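Local coordinates for protein S-adenosylmethionine-dependent methyltransferase (Clostridium acetobutylicum, PDB 1Y8C) that probably transfers a methyl group from S-adenosylmethionine to an acceptor, as a member of the Rossmann-like methyltransferases, at residues A7-K12 against F183-G188; Y166-Q171 against V177-S182. All coordinates share one frame; numbering follows the deposited sequence.

Interaction 1 (A7-K12 against F183-G188)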
ATOM      1  N   ALA A   7       1.475 -12.108   7.046  1.00 67.18           N
ATOM      2  CA  ALA A   7       1.086 -10.802   6.525  1.00 66.99           C
ATOM      3  C   ALA A   7       0.005 -10.161   7.407  1.00 66.46           C
ATOM      4  O   ALA A   7       0.012  -8.946   7.631  1.00 66.02           O
ATOM      5  CB  ALA A   7       0.576 -10.941   5.088  1.00 67.50           C
ATOM      6  N   HIS A   8      -0.931 -10.977   7.891  1.00 64.88           N
ATOM      7  CA  HIS A   8      -1.996 -10.472   8.752  1.00 64.12           C
ATOM      8  C   HIS A   8      -1.378 -10.029  10.066  1.00 63.25           C
ATOM      9  O   HIS A   8      -1.665  -8.943  10.567  1.00 62.24           O
ATOM     10  CB  HIS A   8      -3.050 -11.554   9.011  1.00 62.93           C
ATOM     11  CG  HIS A   8      -3.870 -11.900   7.805  1.00 63.96           C
ATOM     12  ND1 HIS A   8      -4.689 -10.987   7.175  1.00 63.91           N
ATOM     13  CD2 HIS A   8      -3.996 -13.056   7.110  1.00 62.86           C
ATOM     14  CE1 HIS A   8      -5.282 -11.565   6.146  1.00 62.68           C
ATOM     15  NE2 HIS A   8      -4.878 -12.822   6.085  1.00 62.15           N
ATOM     16  N   ILE A   9      -0.518 -10.877  10.618  1.00 62.11           N
ATOM     17  CA  ILE A   9       0.142 -10.556  11.871  1.00 62.09           C
ATOM     18  C   ILE A   9       0.848  -9.208  11.751  1.00 61.51           C
ATOM     19  O   ILE A   9       0.692  -8.340  12.607  1.00 62.38           O
ATOM     20  CB  ILE A   9       1.175 -11.640  12.249  1.00 62.55           C
ATOM     21  CG1 ILE A   9       0.464 -12.986  12.429  1.00 60.58           C
ATOM     22  CG2 ILE A   9       1.909 -11.234  13.527  1.00 62.24           C
ATOM     23  CD1 ILE A   9       1.394 -14.162  12.646  1.00 57.98           C
ATOM     24  N   TYR A  10       1.609  -9.041  10.675  1.00 60.49           N
ATOM     25  CA  TYR A  10       2.359  -7.814  10.428  1.00 60.13           C
ATOM     26  C   TYR A  10       1.450  -6.595  10.401  1.00 59.86           C
ATOM     27  O   TYR A  10       1.684  -5.611  11.107  1.00 58.62           O
ATOM     28  CB  TYR A  10       3.109  -7.915   9.090  1.00 59.96           C
ATOM     29  CG  TYR A  10       4.162  -6.842   8.872  1.00 58.99           C
ATOM     30  CD1 TYR A  10       5.483  -7.047   9.261  1.00 58.65           C
ATOM     31  CD2 TYR A  10       3.829  -5.617   8.298  1.00 59.10           C
ATOM     32  CE1 TYR A  10       6.451  -6.062   9.082  1.00 57.97           C
ATOM     33  CE2 TYR A  10       4.785  -4.621   8.122  1.00 59.36           C
ATOM     34  CZ  TYR A  10       6.095  -4.851   8.516  1.00 59.31           C
ATOM     35  OH  TYR A  10       7.039  -3.861   8.340  1.00 59.54           O
ATOM     36  N   ASP A  11       0.420  -6.659   9.567  1.00 60.57           N
ATOM     37  CA  ASP A  11      -0.521  -5.553   9.433  1.00 62.65           C
ATOM     38  C   ASP A  11      -1.265  -5.229  10.718  1.00 62.39           C
ATOM     39  O   ASP A  11      -1.629  -4.077  10.955  1.00 62.01           O
ATOM     40  CB  ASP A  11      -1.539  -5.846   8.330  1.00 64.73           C
ATOM     41  CG  ASP A  11      -0.983  -5.598   6.948  1.00 67.97           C
ATOM     42  OD1 ASP A  11      -0.014  -4.803   6.836  1.00 69.10           O
ATOM     43  OD2 ASP A  11      -1.527  -6.177   5.978  1.00 66.90           O
ATOM     44  N   LYS A  12      -1.503  -6.246  11.541  1.00 63.76           N
ATOM     45  CA  LYS A  12      -2.214  -6.047  12.801  1.00 65.31           C
ATOM     46  C   LYS A  12      -1.313  -5.527  13.923  1.00 64.14           C
ATOM     47  O   LYS A  12      -1.760  -4.761  14.769  1.00 64.98           O
ATOM     48  CB  LYS A  12      -2.876  -7.353  13.251  1.00 67.52           C
ATOM     49  CG  LYS A  12      -3.428  -7.304  14.671  1.00 71.77           C
ATOM     50  CD  LYS A  12      -3.902  -8.680  15.140  1.00 77.16           C
ATOM     51  CE  LYS A  12      -4.350  -8.661  16.614  1.00 80.20           C
ATOM     52  NZ  LYS A  12      -5.539  -7.763  16.859  1.00 83.11           N
ATOM     53  N   PHE A 183      10.815 -11.365  14.045  1.00 55.40           N
ATOM     54  CA  PHE A 183       9.606 -12.015  14.517  1.00 55.81           C
ATOM     55  C   PHE A 183       9.915 -13.435  14.895  1.00 55.37           C
ATOM     56  O   PHE A 183      10.819 -14.048  14.353  1.00 55.68           O
ATOM     57  CB  PHE A 183       8.527 -12.065  13.430  1.00 56.96           C
ATOM     58  CG  PHE A 183       7.801 -10.782  13.234  1.00 57.14           C
ATOM     59  CD1 PHE A 183       8.223  -9.869  12.271  1.00 57.33           C
ATOM     60  CD2 PHE A 183       6.713 -10.467  14.038  1.00 56.71           C
ATOM     61  CE1 PHE A 183       7.570  -8.656  12.112  1.00 57.05           C
ATOM     62  CE2 PHE A 183       6.053  -9.263  13.893  1.00 58.55           C
ATOM     63  CZ  PHE A 183       6.482  -8.346  12.925  1.00 58.79           C
ATOM     64  N   PHE A 184       9.148 -13.946  15.840  1.00 57.53           N
ATOM     65  CA  PHE A 184       9.260 -15.322  16.282  1.00 57.29           C
ATOM     66  C   PHE A 184       7.812 -15.732  16.422  1.00 58.86           C
ATOM     67  O   PHE A 184       7.104 -15.217  17.278  1.00 57.43           O
ATOM     68  CB  PHE A 184       9.965 -15.407  17.629  1.00 55.74           C
ATOM     69  CG  PHE A 184      11.453 -15.406  17.528  1.00 55.55           C
ATOM     70  CD1 PHE A 184      12.181 -14.250  17.780  1.00 53.87           C
ATOM     71  CD2 PHE A 184      12.133 -16.565  17.156  1.00 53.76           C
ATOM     72  CE1 PHE A 184      13.571 -14.250  17.661  1.00 51.87           C
ATOM     73  CE2 PHE A 184      13.518 -16.578  17.035  1.00 51.21           C
ATOM     74  CZ  PHE A 184      14.242 -15.421  17.285  1.00 52.25           C
ATOM     75  N   VAL A 185       7.363 -16.623  15.552  1.00 62.24           N
ATOM     76  CA  VAL A 185       5.982 -17.066  15.595  1.00 66.98           C
ATOM     77  C   VAL A 185       5.865 -18.485  16.119  1.00 70.35           C
ATOM     78  O   VAL A 185       6.654 -19.357  15.760  1.00 70.68           O
ATOM     79  CB  VAL A 185       5.334 -17.009  14.207  1.00 67.42           C
ATOM     80  CG1 VAL A 185       3.865 -17.391  14.307  1.00 68.70           C
ATOM     81  CG2 VAL A 185       5.482 -15.607  13.622  1.00 67.73           C
ATOM     82  N   ARG A 186       4.874 -18.709  16.977  1.00 75.07           N
ATOM     83  CA  ARG A 186       4.639 -20.029  17.557  1.00 78.92           C
ATOM     84  C   ARG A 186       4.201 -21.025  16.484  1.00 80.27           C
ATOM     85  O   ARG A 186       3.409 -20.695  15.603  1.00 79.35           O
ATOM     86  CB  ARG A 186       3.548 -19.939  18.630  1.00 82.06           C
ATOM     87  CG  ARG A 186       4.024 -20.182  20.055  1.00 85.10           C
ATOM     88  CD  ARG A 186       4.369 -21.644  20.285  1.00 88.21           C
ATOM     89  NE  ARG A 186       3.225 -22.531  20.070  1.00 91.38           N
ATOM     90  CZ  ARG A 186       2.079 -22.467  20.747  1.00 92.29           C
ATOM     91  NH1 ARG A 186       1.908 -21.550  21.693  1.00 91.06           N
ATOM     92  NH2 ARG A 186       1.100 -23.330  20.481  1.00 92.41           N
ATOM     93  N   ASP A 187       4.719 -22.243  16.570  1.00 82.42           N
ATOM     94  CA  ASP A 187       4.374 -23.303  15.628  1.00 84.76           C
ATOM     95  C   ASP A 187       4.365 -24.607  16.414  1.00 85.60           C
ATOM     96  O   ASP A 187       4.961 -25.607  16.005  1.00 85.93           O
ATOM     97  CB  ASP A 187       5.401 -23.364  14.490  1.00 87.35           C
ATOM     98  CG  ASP A 187       5.017 -24.359  13.398  1.00 90.52           C
ATOM     99  OD1 ASP A 187       3.845 -24.349  12.956  1.00 90.66           O
ATOM    100  OD2 ASP A 187       5.897 -25.136  12.956  1.00 93.43           O
ATOM    101  N   GLY A 188       3.694 -24.576  17.564  1.00 85.51           N
ATOM    102  CA  GLY A 188       3.629 -25.748  18.414  1.00 85.70           C
ATOM    103  C   GLY A 188       4.653 -25.680  19.531  1.00 85.79           C
ATOM    104  O   GLY A 188       4.602 -24.790  20.374  1.00 84.86           O
TER
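Phe183 reaches from its strand to the N-terminal helix and lays the CE1-CZ side of its ring obliquely against the CD1-CE1 side of the Tyr10 ring. The closest pair is Phe183 CE1 with Tyr10 CD1, 3.9 Å apart, and Phe183 CZ follows at 4.0 Å from the same Tyr10 CD1. The two side chains cross at about a right angle. On Tyr10, CG stands anti to the backbone N (chi1 -167°), which swings the ring out from the helix so that its end comes nearer the strand than its base does. Its hydroxyl, at the far end of the ring from the backbone, is hydrogen-bonded to His198 ND1 on strand 191-201, so the ring is held by a polar bond at its tip as well as by packing on its flank.

One residue earlier on the helix, Ile9 points toward the strand and meets Val185, the next residue after Phe183 on the same side of the strand. This touch is looser, with Ile9 CD1 4.4 Å from Val185 CG1. No hydrogen bond links the two segments; their join is wholly apolar. Phe6 extends it by packing edge-to-face with Phe183. The result is helix-on-sheet packing, in which helix 3-15 covers one face of the four-stranded antiparallel sheet that accompanies the Rossmann-like methyltransferase domain.

Interaction 2 (Y166-Q171 against V177-S182)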
ATOM      1  N   TYR A 166       8.229 -10.361  19.042  1.00 56.36           N
ATOM      2  CA  TYR A 166       8.997  -9.565  18.097  1.00 54.85           C
ATOM      3  C   TYR A 166       9.756  -8.398  18.719  1.00 55.13           C
ATOM      4  O   TYR A 166       9.306  -7.802  19.693  1.00 55.38           O
ATOM      5  CB  TYR A 166       8.087  -9.057  16.956  1.00 54.74           C
ATOM      6  CG  TYR A 166       7.250  -7.819  17.241  1.00 53.79           C
ATOM      7  CD1 TYR A 166       7.857  -6.580  17.462  1.00 53.11           C
ATOM      8  CD2 TYR A 166       5.848  -7.878  17.249  1.00 52.07           C
ATOM      9  CE1 TYR A 166       7.103  -5.428  17.680  1.00 53.44           C
ATOM     10  CE2 TYR A 166       5.075  -6.724  17.469  1.00 51.16           C
ATOM     11  CZ  TYR A 166       5.714  -5.498  17.685  1.00 53.50           C
ATOM     12  OH  TYR A 166       4.993  -4.332  17.900  1.00 52.27           O
ATOM     13  N   TYR A 167      10.924  -8.096  18.157  1.00 54.37           N
ATOM     14  CA  TYR A 167      11.744  -6.984  18.609  1.00 54.72           C
ATOM     15  C   TYR A 167      11.857  -6.072  17.398  1.00 55.74           C
ATOM     16  O   TYR A 167      12.324  -6.488  16.334  1.00 56.52           O
ATOM     17  CB  TYR A 167      13.122  -7.466  19.046  1.00 54.95           C
ATOM     18  CG  TYR A 167      14.097  -6.352  19.310  1.00 55.85           C
ATOM     19  CD1 TYR A 167      13.728  -5.236  20.058  1.00 58.30           C
ATOM     20  CD2 TYR A 167      15.399  -6.418  18.835  1.00 57.22           C
ATOM     21  CE1 TYR A 167      14.634  -4.213  20.328  1.00 58.51           C
ATOM     22  CE2 TYR A 167      16.310  -5.400  19.097  1.00 60.47           C
ATOM     23  CZ  TYR A 167      15.920  -4.300  19.844  1.00 61.05           C
ATOM     24  OH  TYR A 167      16.829  -3.295  20.102  1.00 66.00           O
ATOM     25  N   TRP A 168      11.424  -4.831  17.559  1.00 56.19           N
ATOM     26  CA  TRP A 168      11.425  -3.867  16.461  1.00 55.64           C
ATOM     27  C   TRP A 168      12.318  -2.665  16.769  1.00 55.31           C
ATOM     28  O   TRP A 168      12.081  -1.947  17.727  1.00 56.18           O
ATOM     29  CB  TRP A 168       9.962  -3.448  16.215  1.00 54.61           C
ATOM     30  CG  TRP A 168       9.730  -2.340  15.226  1.00 55.51           C
ATOM     31  CD1 TRP A 168      10.674  -1.692  14.478  1.00 54.94           C
ATOM     32  CD2 TRP A 168       8.474  -1.727  14.903  1.00 54.17           C
ATOM     33  NE1 TRP A 168      10.089  -0.720  13.716  1.00 54.99           N
ATOM     34  CE2 TRP A 168       8.743  -0.721  13.948  1.00 56.13           C
ATOM     35  CE3 TRP A 168       7.155  -1.939  15.314  1.00 56.30           C
ATOM     36  CZ2 TRP A 168       7.726   0.093  13.408  1.00 56.80           C
ATOM     37  CZ3 TRP A 168       6.142  -1.129  14.775  1.00 55.84           C
ATOM     38  CH2 TRP A 168       6.437  -0.133  13.830  1.00 57.07           C
ATOM     39  N   GLU A 169      13.353  -2.459  15.965  1.00 55.30           N
ATOM     40  CA  GLU A 169      14.248  -1.327  16.180  1.00 57.49           C
ATOM     41  C   GLU A 169      14.120  -0.313  15.033  1.00 57.70           C
ATOM     42  O   GLU A 169      14.212  -0.672  13.861  1.00 56.69           O
ATOM     43  CB  GLU A 169      15.702  -1.798  16.277  1.00 61.64           C
ATOM     44  CG  GLU A 169      16.535  -1.005  17.274  1.00 65.88           C
ATOM     45  CD  GLU A 169      18.004  -0.904  16.891  1.00 67.73           C
ATOM     46  OE1 GLU A 169      18.631  -1.952  16.634  1.00 68.39           O
ATOM     47  OE2 GLU A 169      18.530   0.229  16.858  1.00 68.55           O
ATOM     48  N   ASN A 170      13.900   0.949  15.384  1.00 56.92           N
ATOM     49  CA  ASN A 170      13.757   2.000  14.395  1.00 58.13           C
ATOM     50  C   ASN A 170      14.963   2.910  14.374  1.00 59.04           C
ATOM     51  O   ASN A 170      15.474   3.307  15.416  1.00 60.29           O
ATOM     52  CB  ASN A 170      12.507   2.838  14.678  1.00 56.49           C
ATOM     53  CG  ASN A 170      11.240   2.210  14.119  1.00 57.69           C
ATOM     54  OD1 ASN A 170      10.201   2.189  14.783  1.00 59.40           O
ATOM     55  ND2 ASN A 170      11.312   1.712  12.889  1.00 53.60           N
ATOM     56  N   GLN A 171      15.422   3.235  13.177  1.00 60.73           N
ATOM     57  CA  GLN A 171      16.558   4.124  13.016  1.00 62.37           C
ATOM     58  C   GLN A 171      16.111   5.211  12.048  1.00 62.54           C
ATOM     59  O   GLN A 171      15.817   4.933  10.887  1.00 62.74           O
ATOM     60  CB  GLN A 171      17.754   3.331  12.470  1.00 65.83           C
ATOM     61  CG  GLN A 171      18.723   4.114  11.590  1.00 70.60           C
ATOM     62  CD  GLN A 171      19.347   5.306  12.290  1.00 75.22           C
ATOM     63  OE1 GLN A 171      19.942   6.171  11.643  1.00 77.00           O
ATOM     64  NE2 GLN A 171      19.227   5.355  13.614  1.00 77.89           N
ATOM     65  N   VAL A 177      13.687   6.348   7.323  1.00 53.64           N
ATOM     66  CA  VAL A 177      13.492   5.503   8.488  1.00 53.85           C
ATOM     67  C   VAL A 177      13.873   4.078   8.155  1.00 53.08           C
ATOM     68  O   VAL A 177      13.382   3.511   7.184  1.00 53.70           O
ATOM     69  CB  VAL A 177      12.025   5.494   8.936  1.00 55.10           C
ATOM     70  CG1 VAL A 177      11.840   4.535  10.104  1.00 55.12           C
ATOM     71  CG2 VAL A 177      11.601   6.884   9.330  1.00 57.89           C
ATOM     72  N   SER A 178      14.750   3.491   8.953  1.00 53.60           N
ATOM     73  CA  SER A 178      15.143   2.112   8.709  1.00 54.72           C
ATOM     74  C   SER A 178      14.560   1.255   9.825  1.00 54.99           C
ATOM     75  O   SER A 178      14.812   1.496  11.005  1.00 56.87           O
ATOM     76  CB  SER A 178      16.659   2.010   8.679  1.00 54.85           C
ATOM     77  OG  SER A 178      17.183   3.055   7.874  1.00 58.19           O
HETATM   78  N   MSE A 179      13.765   0.267   9.444  1.00 55.07           N
HETATM   79  CA  MSE A 179      13.120  -0.599  10.406  1.00 55.05           C
HETATM   80  C   MSE A 179      13.700  -1.995  10.362  1.00 55.38           C
HETATM   81  O   MSE A 179      13.777  -2.616   9.306  1.00 55.78           O
HETATM   82  CB  MSE A 179      11.629  -0.671  10.109  1.00 57.33           C
HETATM   83  CG  MSE A 179      10.968   0.676   9.862  1.00 63.11           C
HETATM   84 SE   MSE A 179       9.105   0.474   9.352  1.00 75.18          SE
HETATM   85  CE  MSE A 179       9.196   1.077   7.517  1.00 67.12           C
ATOM     86  N   TYR A 180      14.107  -2.491  11.518  1.00 55.31           N
ATOM     87  CA  TYR A 180      14.654  -3.830  11.595  1.00 56.94           C
ATOM     88  C   TYR A 180      13.742  -4.591  12.539  1.00 56.09           C
ATOM     89  O   TYR A 180      13.577  -4.209  13.700  1.00 56.70           O
ATOM     90  CB  TYR A 180      16.083  -3.781  12.131  1.00 57.80           C
ATOM     91  CG  TYR A 180      16.989  -2.840  11.362  1.00 62.11           C
ATOM     92  CD1 TYR A 180      16.836  -1.455  11.464  1.00 63.95           C
ATOM     93  CD2 TYR A 180      17.999  -3.331  10.533  1.00 61.96           C
ATOM     94  CE1 TYR A 180      17.668  -0.582  10.766  1.00 64.39           C
ATOM     95  CE2 TYR A 180      18.839  -2.465   9.831  1.00 62.42           C
ATOM     96  CZ  TYR A 180      18.670  -1.093   9.954  1.00 63.62           C
ATOM     97  OH  TYR A 180      19.516  -0.220   9.295  1.00 64.29           O
ATOM     98  N   ILE A 181      13.130  -5.661  12.050  1.00 54.13           N
ATOM     99  CA  ILE A 181      12.217  -6.406  12.898  1.00 53.71           C
ATOM    100  C   ILE A 181      12.393  -7.905  12.845  1.00 54.24           C
ATOM    101  O   ILE A 181      12.318  -8.510  11.783  1.00 53.84           O
ATOM    102  CB  ILE A 181      10.749  -6.127  12.535  1.00 53.30           C
ATOM    103  CG1 ILE A 181      10.494  -4.620  12.405  1.00 52.53           C
ATOM    104  CG2 ILE A 181       9.859  -6.724  13.590  1.00 51.64           C
ATOM    105  CD1 ILE A 181       9.054  -4.280  12.056  1.00 53.62           C
ATOM    106  N   SER A 182      12.604  -8.494  14.015  1.00 55.31           N
ATOM    107  CA  SER A 182      12.759  -9.929  14.153  1.00 55.18           C
ATOM    108  C   SER A 182      11.492 -10.499  14.790  1.00 57.16           C
ATOM    109  O   SER A 182      11.131 -10.146  15.923  1.00 57.46           O
ATOM    110  CB  SER A 182      13.954 -10.257  15.048  1.00 54.70           C
ATOM    111  OG  SER A 182      15.178  -9.853  14.440  1.00 57.75           O
TER
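A beta hairpin brings Tyr166-Gln171 and Val177-Ser182 together as neighbouring antiparallel strands; the axes of the two short segments approach to 4.8 Å. Three hydrogen-bonded pairs, Tyr167 with Ser182, Glu169 with Tyr180 and Gln171 with Ser178, each contribute two backbone bonds. The bonds of the middle pair are nearly straight: Glu169 N gives to Tyr180 O at 2.9 Å with an N-H...O angle of 172°, and Tyr180 N returns to Glu169 O at 3.0 Å.

Between these lie the non-hydrogen-bonded pairs, Trp168 with Ile181 and Asn170 with Met179, whose side chains share one face of the sheet. Trp168 and Ile181 run side by side. The indole sits with CG anti to the backbone N (chi1 173°), presenting a face to the isoleucine, whose CD1 lies 3.8 Å from the centroid of the five-membered ring and only 8° off its normal, a CH-pi contact. Ile181 CG1 closes on the same face, 3.6 Å from Trp168 CD1. Met179, a selenomethionine, comes at the indole obliquely in a Met-aromatic contact: its SE is 4.3 Å from Trp168 CZ2. Ile14 of helix 3-15 touches both Trp168 and Ile181, while Leu152 of helix 145-152 also packs on the indole.

On the other face, which also carries Tyr167, Glu169, Gln171, Ser178 and Ser182, Tyr180 brings CD1 to 3.6 Å from Glu169 O, so the carbonyl oxygen lies at the ring's edge, in its plane. Ser182 turns its hydroxyl to Asp195 of the following strand, with which it is hydrogen-bonded. One face packed on helices and the other lined with polar and aromatic side chains make this the central hairpin of a four-stranded antiparallel meander.

From the N terminus, segment 7-12 on helix 3-15 comes first, separated by 170 residues from 183-188, where interaction 1 closes. Most of the Rossmann-like sheet is built within that long loop. Interaction 2 is nested inside it, a short-range closure in which strand 164-173 turns back through a tight connection into strand 176-186. The later strand serves both, with 177-182 in interaction 2 and the next residues, 183-188, in interaction 1. The two contacts touch where Phe183 CD2 comes within 3.5 Å of Tyr166 CB. Together they join the N-terminal helix to the middle strands of the antiparallel sheet.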